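Local coordinates for succinate-semialdehyde dehydrogenase (Synechococcus sp., PDB 4ITA), which probably oxidises succinic semialdehyde to succinate with an NADP-type cofactor, as an aldehyde dehydrogenase built on a Rossmann fold, at residues A37-R50 against A144-K156. Residues are numbered along the deposited sequence; the frame is centred on the assembly and turned at random.
Sequences AFQAYRRTSFSQRR and APALMAGNVAVLK. With NDP (NADPH dihydro-nicotinamide-adenine-dinucleotide phosphate), chain C; EDO (1,2-ethanediol), chain S; EDO (1,2-ethanediol), chain F.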
loop_
_atom_site.group_PDB
_atom_site.type_symbol
_atom_site.label_atom_id
_atom_site.label_comp_id
_atom_site.label_asym_id
_atom_site.label_seq_id
_atom_site.Cartn_x
_atom_site.Cartn_y
_atom_site.Cartn_z
ATOM N N ALA A 37 20.534 -12.974 -8.008
ATOM C CA ALA A 37 19.575 -14.067 -8.134
ATOM C C ALA A 37 18.273 -13.591 -8.763
ATOM O O ALA A 37 17.707 -14.288 -9.599
ATOM C CB ALA A 37 19.313 -14.715 -6.788
ATOM N N PHE A 38 17.798 -12.413 -8.363
ATOM C CA PHE A 38 16.569 -11.854 -8.913
ATOM C C PHE A 38 16.651 -11.664 -10.422
ATOM O O PHE A 38 15.684 -11.909 -11.145
ATOM C CB PHE A 38 16.227 -10.517 -8.249
ATOM C CG PHE A 38 15.070 -9.802 -8.907
ATOM C CD1 PHE A 38 13.791 -10.356 -8.880
ATOM C CD2 PHE A 38 15.255 -8.585 -9.551
ATOM C CE1 PHE A 38 12.723 -9.720 -9.492
ATOM C CE2 PHE A 38 14.186 -7.935 -10.162
ATOM C CZ PHE A 38 12.919 -8.501 -10.133
ATOM N N GLN A 39 17.806 -11.226 -10.909
ATOM C CA GLN A 39 17.946 -10.958 -12.335
ATOM C C GLN A 39 17.699 -12.209 -13.170
ATOM O O GLN A 39 17.129 -12.132 -14.260
ATOM C CB GLN A 39 19.306 -10.328 -12.643
ATOM C CG GLN A 39 19.337 -8.856 -12.297
ATOM C CD GLN A 39 18.175 -8.102 -12.931
ATOM O OE1 GLN A 39 17.861 -8.284 -14.111
ATOM N NE2 GLN A 39 17.518 -7.264 -12.140
ATOM N N ALA A 40 18.071 -13.369 -12.633
ATOM C CA ALA A 40 17.798 -14.629 -13.308
ATOM C C ALA A 40 16.414 -15.167 -12.953
ATOM O O ALA A 40 15.708 -15.689 -13.809
ATOM C CB ALA A 40 18.864 -15.656 -12.975
ATOM N N TYR A 41 16.025 -15.021 -11.689
ATOM C CA TYR A 41 14.792 -15.621 -11.196
ATOM C C TYR A 41 13.556 -15.001 -11.841
ATOM O O TYR A 41 12.571 -15.692 -12.108
ATOM C CB TYR A 41 14.725 -15.550 -9.667
ATOM C CG TYR A 41 13.571 -16.327 -9.077
ATOM C CD1 TYR A 41 13.525 -17.716 -9.170
ATOM C CD2 TYR A 41 12.534 -15.679 -8.427
ATOM C CE1 TYR A 41 12.478 -18.438 -8.634
ATOM C CE2 TYR A 41 11.474 -16.396 -7.879
ATOM C CZ TYR A 41 11.447 -17.775 -8.001
ATOM O OH TYR A 41 10.408 -18.499 -7.467
ATOM N N ARG A 42 13.620 -13.703 -12.119
ATOM C CA ARG A 42 12.506 -13.007 -12.753
ATOM C C ARG A 42 12.243 -13.569 -14.157
ATOM O O ARG A 42 11.158 -13.377 -14.701
ATOM C CB ARG A 42 12.765 -11.490 -12.794
ATOM C CG ARG A 42 13.783 -11.075 -13.861
ATOM C CD ARG A 42 14.413 -9.699 -13.642
ATOM N NE ARG A 42 13.458 -8.598 -13.615
ATOM C CZ ARG A 42 13.806 -7.316 -13.689
ATOM N NH1 ARG A 42 15.087 -6.985 -13.822
ATOM N NH2 ARG A 42 12.880 -6.367 -13.640
ATOM N N ARG A 43 13.220 -14.265 -14.728
ATOM C CA ARG A 43 13.084 -14.848 -16.065
ATOM C C ARG A 43 12.627 -16.302 -16.050
ATOM O O ARG A 43 12.381 -16.882 -17.110
ATOM C CB ARG A 43 14.405 -14.740 -16.837
ATOM C CG ARG A 43 14.818 -13.307 -17.155
ATOM C CD ARG A 43 16.232 -13.217 -17.723
ATOM N NE ARG A 43 16.343 -13.775 -19.071
ATOM C CZ ARG A 43 15.990 -13.132 -20.182
ATOM N NH1 ARG A 43 15.485 -11.906 -20.115
ATOM N NH2 ARG A 43 16.133 -13.720 -21.363
ATOM N N THR A 44 12.517 -16.907 -14.866
ATOM C CA THR A 44 12.038 -18.288 -14.782
ATOM C C THR A 44 10.574 -18.391 -15.171
ATOM O O THR A 44 9.812 -17.435 -15.047
ATOM C CB THR A 44 12.204 -18.908 -13.377
ATOM O OG1 THR A 44 11.488 -18.130 -12.400
ATOM C CG2 THR A 44 13.674 -19.015 -12.998
ATOM N N SER A 45 10.182 -19.562 -15.650
ATOM C CA SER A 45 8.787 -19.788 -15.985
ATOM C C SER A 45 7.987 -20.110 -14.736
ATOM O O SER A 45 8.532 -20.564 -13.717
ATOM C CB SER A 45 8.666 -20.948 -16.969
ATOM O OG SER A 45 9.056 -22.153 -16.337
ATOM N N PHE A 46 6.684 -19.876 -14.813
ATOM C CA PHE A 46 5.793 -20.317 -13.758
ATOM C C PHE A 46 5.905 -21.816 -13.494
ATOM O O PHE A 46 5.757 -22.245 -12.359
ATOM C CB PHE A 46 4.349 -19.924 -14.069
ATOM C CG PHE A 46 4.060 -18.474 -13.828
ATOM C CD1 PHE A 46 4.097 -17.954 -12.538
ATOM C CD2 PHE A 46 3.767 -17.618 -14.886
ATOM C CE1 PHE A 46 3.828 -16.611 -12.308
ATOM C CE2 PHE A 46 3.497 -16.271 -14.663
ATOM C CZ PHE A 46 3.532 -15.764 -13.373
ATOM N N SER A 47 6.168 -22.615 -14.529
ATOM C CA SER A 47 6.296 -24.058 -14.331
ATOM C C SER A 47 7.435 -24.403 -13.377
ATOM O O SER A 47 7.283 -25.261 -12.508
ATOM C CB SER A 47 6.481 -24.786 -15.660
ATOM O OG SER A 47 7.589 -24.262 -16.362
ATOM N N GLN A 48 8.571 -23.727 -13.520
ATOM C CA GLN A 48 9.691 -23.940 -12.600
ATOM C C GLN A 48 9.337 -23.493 -11.183
ATOM O O GLN A 48 9.565 -24.227 -10.221
ATOM C CB GLN A 48 10.952 -23.210 -13.078
ATOM C CG GLN A 48 11.656 -23.886 -14.238
ATOM C CD GLN A 48 11.941 -22.941 -15.400
ATOM O OE1 GLN A 48 12.303 -21.773 -15.211
ATOM N NE2 GLN A 48 11.772 -23.448 -16.618
ATOM N N ARG A 49 8.760 -22.298 -11.055
ATOM C CA ARG A 49 8.420 -21.775 -9.732
ATOM C C ARG A 49 7.415 -22.686 -9.054
ATOM O O ARG A 49 7.523 -22.965 -7.864
ATOM C CB ARG A 49 7.851 -20.364 -9.839
ATOM C CG ARG A 49 8.782 -19.379 -10.518
ATOM C CD ARG A 49 8.102 -18.041 -10.683
ATOM N NE ARG A 49 8.814 -17.227 -11.655
ATOM C CZ ARG A 49 8.359 -16.084 -12.144
ATOM N NH1 ARG A 49 7.195 -15.596 -11.743
ATOM N NH2 ARG A 49 9.081 -15.431 -13.041
ATOM N N ARG A 50 6.444 -23.162 -9.830
ATOM C CA ARG A 50 5.418 -24.068 -9.336
ATOM C C ARG A 50 6.005 -25.389 -8.861
ATOM O O ARG A 50 5.616 -25.912 -7.819
ATOM C CB ARG A 50 4.396 -24.322 -10.447
ATOM C CG ARG A 50 3.280 -25.266 -10.070
ATOM C CD ARG A 50 2.279 -25.435 -11.208
ATOM N NE ARG A 50 1.679 -24.157 -11.600
ATOM C CZ ARG A 50 1.919 -23.533 -12.752
ATOM N NH1 ARG A 50 1.336 -22.372 -13.005
ATOM N NH2 ARG A 50 2.738 -24.069 -13.652
ATOM N N ALA A 144 5.371 -17.891 -0.187
ATOM C CA ALA A 144 4.765 -18.600 -1.312
ATOM C C ALA A 144 4.342 -17.654 -2.459
ATOM O O ALA A 144 4.760 -17.861 -3.594
ATOM C CB ALA A 144 3.610 -19.504 -0.843
ATOM N N PRO A 145 3.552 -16.597 -2.174
ATOM C CA PRO A 145 3.216 -15.705 -3.294
ATOM C C PRO A 145 4.405 -14.899 -3.806
ATOM O O PRO A 145 4.474 -14.645 -5.013
ATOM C CB PRO A 145 2.130 -14.786 -2.710
ATOM C CG PRO A 145 2.339 -14.831 -1.234
ATOM C CD PRO A 145 2.832 -16.222 -0.941
ATOM N N ALA A 146 5.323 -14.505 -2.921
ATOM C CA ALA A 146 6.518 -13.787 -3.356
ATOM C C ALA A 146 7.289 -14.586 -4.391
ATOM O O ALA A 146 7.664 -14.076 -5.462
ATOM C CB ALA A 146 7.414 -13.433 -2.162
ATOM N N LEU A 147 7.526 -15.852 -4.081
ATOM C CA LEU A 147 8.328 -16.689 -4.958
ATOM C C LEU A 147 7.565 -17.036 -6.234
ATOM O O LEU A 147 8.161 -17.111 -7.319
ATOM C CB LEU A 147 8.811 -17.946 -4.226
ATOM C CG LEU A 147 9.658 -17.656 -2.968
ATOM C CD1 LEU A 147 10.511 -18.847 -2.522
ATOM C CD2 LEU A 147 10.513 -16.380 -3.065
ATOM N N MET A 148 6.256 -17.247 -6.134
ATOM C CA MET A 148 5.488 -17.530 -7.342
ATOM C C MET A 148 5.475 -16.320 -8.278
ATOM O O MET A 148 5.462 -16.475 -9.500
ATOM C CB MET A 148 4.066 -17.967 -7.000
ATOM C CG MET A 148 3.335 -18.619 -8.171
ATOM S SD MET A 148 4.068 -20.124 -8.919
ATOM C CE MET A 148 2.702 -20.527 -10.035
ATOM N N ALA A 149 5.495 -15.122 -7.698
ATOM C CA ALA A 149 5.455 -13.886 -8.476
ATOM C C ALA A 149 6.788 -13.537 -9.120
ATOM O O ALA A 149 6.837 -12.669 -9.988
ATOM C CB ALA A 149 4.990 -12.726 -7.599
ATOM N N GLY A 150 7.869 -14.181 -8.684
ATOM C CA GLY A 150 9.188 -13.902 -9.225
ATOM C C GLY A 150 10.002 -12.893 -8.432
ATOM O O GLY A 150 11.074 -12.490 -8.885
ATOM N N ASN A 151 9.499 -12.464 -7.276
ATOM C CA ASN A 151 10.312 -11.698 -6.339
ATOM C C ASN A 151 11.346 -12.606 -5.681
ATOM O O ASN A 151 11.224 -13.833 -5.708
ATOM C CB ASN A 151 9.438 -11.101 -5.231
ATOM C CG ASN A 151 8.626 -9.892 -5.678
ATOM O OD1 ASN A 151 9.064 -9.088 -6.500
ATOM N ND2 ASN A 151 7.439 -9.741 -5.100
ATOM N N VAL A 152 12.373 -12.000 -5.093
ATOM C CA VAL A 152 13.213 -12.732 -4.152
ATOM C C VAL A 152 13.000 -12.118 -2.769
ATOM O O VAL A 152 12.448 -11.013 -2.645
ATOM C CB VAL A 152 14.702 -12.747 -4.551
ATOM C CG1 VAL A 152 14.864 -13.354 -5.934
ATOM C CG2 VAL A 152 15.304 -11.348 -4.491
ATOM N N ALA A 153 13.397 -12.840 -1.726
ATOM C CA ALA A 153 13.084 -12.398 -0.381
ATOM C C ALA A 153 14.234 -12.568 0.582
ATOM O O ALA A 153 15.000 -13.531 0.502
ATOM C CB ALA A 153 11.866 -13.135 0.139
ATOM N N VAL A 154 14.348 -11.612 1.492
ATOM C CA VAL A 154 15.217 -11.750 2.653
ATOM C C VAL A 154 14.333 -11.698 3.888
ATOM O O VAL A 154 13.456 -10.840 3.999
ATOM C CB VAL A 154 16.360 -10.694 2.687
ATOM C CG1 VAL A 154 17.330 -10.935 1.533
ATOM C CG2 VAL A 154 15.806 -9.261 2.638
ATOM N N LEU A 155 14.554 -12.645 4.792
ATOM C CA LEU A 155 13.747 -12.784 5.998
ATOM C C LEU A 155 14.531 -12.383 7.234
ATOM O O LEU A 155 15.603 -12.932 7.493
ATOM C CB LEU A 155 13.314 -14.238 6.162
ATOM C CG LEU A 155 12.726 -14.644 7.518
ATOM C CD1 LEU A 155 11.389 -13.968 7.802
ATOM C CD2 LEU A 155 12.603 -16.165 7.620
ATOM N N LYS A 156 13.997 -11.436 7.996
ATOM C CA LYS A 156 14.462 -11.190 9.353
ATOM C C LYS A 156 13.398 -11.755 10.277
ATOM O O LYS A 156 12.319 -11.177 10.452
ATOM C CB LYS A 156 14.697 -9.695 9.611
ATOM C CG LYS A 156 15.222 -9.378 11.015
ATOM C CD LYS A 156 14.122 -8.934 11.994
ATOM C CE LYS A 156 14.686 -8.617 13.387
ATOM N NZ LYS A 156 15.121 -9.840 14.135
HETATM P PA NDP C . 7.567 -7.765 17.935
HETATM O O1A NDP C . 6.994 -6.632 17.133
HETATM O O2A NDP C . 8.326 -7.477 19.201
HETATM O O5B NDP C . 8.536 -8.613 16.987
HETATM C C5B NDP C . 8.141 -9.038 15.677
HETATM C C4B NDP C . 9.318 -8.965 14.707
HETATM O O4B NDP C . 9.704 -7.596 14.551
HETATM C C3B NDP C . 10.567 -9.678 15.210
HETATM O O3B NDP C . 11.301 -10.172 14.081
HETATM C C2B NDP C . 11.352 -8.559 15.867
HETATM O O2B NDP C . 12.750 -8.803 15.931
HETATM C C1B NDP C . 11.087 -7.454 14.883
HETATM N N9A NDP C . 11.236 -6.091 15.414
HETATM C C8A NDP C . 10.904 -5.624 16.634
HETATM N N7A NDP C . 11.166 -4.297 16.713
HETATM C C5A NDP C . 11.649 -3.910 15.522
HETATM C C6A NDP C . 12.126 -2.659 14.911
HETATM N N6A NDP C . 12.125 -1.517 15.627
HETATM N N1A NDP C . 12.550 -2.711 13.634
HETATM C C2A NDP C . 12.549 -3.840 12.913
HETATM N N3A NDP C . 12.135 -5.019 13.402
HETATM C C4A NDP C . 11.687 -5.096 14.671
HETATM O O3 NDP C . 6.289 -8.741 18.177
HETATM P PN NDP C . 5.850 -9.728 19.390
HETATM O O1N NDP C . 6.122 -9.108 20.742
HETATM O O2N NDP C . 6.372 -11.099 19.058
HETATM O O5D NDP C . 4.252 -9.745 19.190
HETATM C C5D NDP C . 3.677 -10.322 18.026
HETATM C C4D NDP C . 2.665 -9.363 17.426
HETATM O O4D NDP C . 2.385 -9.738 16.070
HETATM C C3D NDP C . 1.332 -9.379 18.147
HETATM O O3D NDP C . 0.837 -8.044 18.298
HETATM C C2D NDP C . 0.488 -10.216 17.206
HETATM O O2D NDP C . -0.901 -9.954 17.408
HETATM C C1D NDP C . 0.972 -9.739 15.851
HETATM N N1N NDP C . 0.583 -10.700 14.811
HETATM C C2N NDP C . 0.021 -10.272 13.668
HETATM C C3N NDP C . -0.758 -11.142 12.907
HETATM C C7N NDP C . -1.375 -10.710 11.609
HETATM O O7N NDP C . -1.282 -11.462 10.641
HETATM N N7N NDP C . -2.006 -9.541 11.534
HETATM C C4N NDP C . -1.021 -12.555 13.369
HETATM C C5N NDP C . 0.022 -12.969 14.300
HETATM C C6N NDP C . 0.782 -12.024 14.984
HETATM P P2B NDP C . 13.460 -9.289 17.288
HETATM O O1X NDP C . 14.899 -9.386 16.870
HETATM O O2X NDP C . 13.216 -8.211 18.317
HETATM O O3X NDP C . 12.880 -10.616 17.673
HETATM C C1 EDO S . 8.560 -12.554 -13.652
HETATM O O1 EDO S . 9.046 -11.556 -14.568
HETATM C C2 EDO S . 7.116 -12.966 -13.923
HETATM O O2 EDO S . 6.371 -13.102 -12.700
HETATM C C1 EDO F . 4.339 -11.286 -3.950
HETATM O O1 EDO F . 5.390 -10.775 -3.103
HETATM C C2 EDO F . 3.525 -10.155 -4.559
HETATM O O2 EDO F . 2.728 -9.604 -3.500
#
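With CG anti to the backbone N (chi1 -172°), Tyr41 turns the edge of its ring to the turn that ends helix 137-149, and an extended chain from CG to NE carries the guanidinium of Arg49 to the same turn from the following helix. The Tyr41 hydroxyl donates to the carbonyl of Leu147 (OH to O 2.6 Å), coming from above the carbonyl plane; Gly150 N reaches that oxygen from the opposite face, so two donors grip it. Arg49 NH1 donates to Met148 O at 3.0 Å and, almost straight, to an oxygen of an ethanediol, probably from the crystallisation liquor, that in turn bonds Ala149 O. Also in the guanidinium plane, Arg49 NE donates to Thr44 OG1 (2.9 Å, N-H...acceptor angle 174°), while the Thr44 hydroxyl is spent on Tyr41 O; these in-plane bonds fix the group's rotation, and Gly150 CA lies against one of its faces. Replacing Arg49 by an alanine takes away the guanidinium and is likely to leave Met148 O without this donor and the Thr44 hydroxyl without the N-H it accepts from. Met148 bends at chi2 to bring its methyl CE 3.9 Å from Phe46 CD1 and beside the guanidinium of Arg50, which bonds Ala97 O through NE and Glu101, in a salt bridge, through NH1. On the strand side of the turn, Val152 CG1 packs 3.7 Å from Phe38 CA, and the Phe38 ring turns its edge to Gly150 O, with CE1 at 3.3 Å; this buried carbonyl has no polar partner in the model. Helices 46-50 and 144-149 run roughly antiparallel, their axes at 150°. The Gly150 turn is a Schellman motif, leading from helix 137-149 into strand 152-156, a helix-to-strand connection of the Rossmann-type cofactor domain whose far end carries Lys156 to the 2'-phosphate of NADPH.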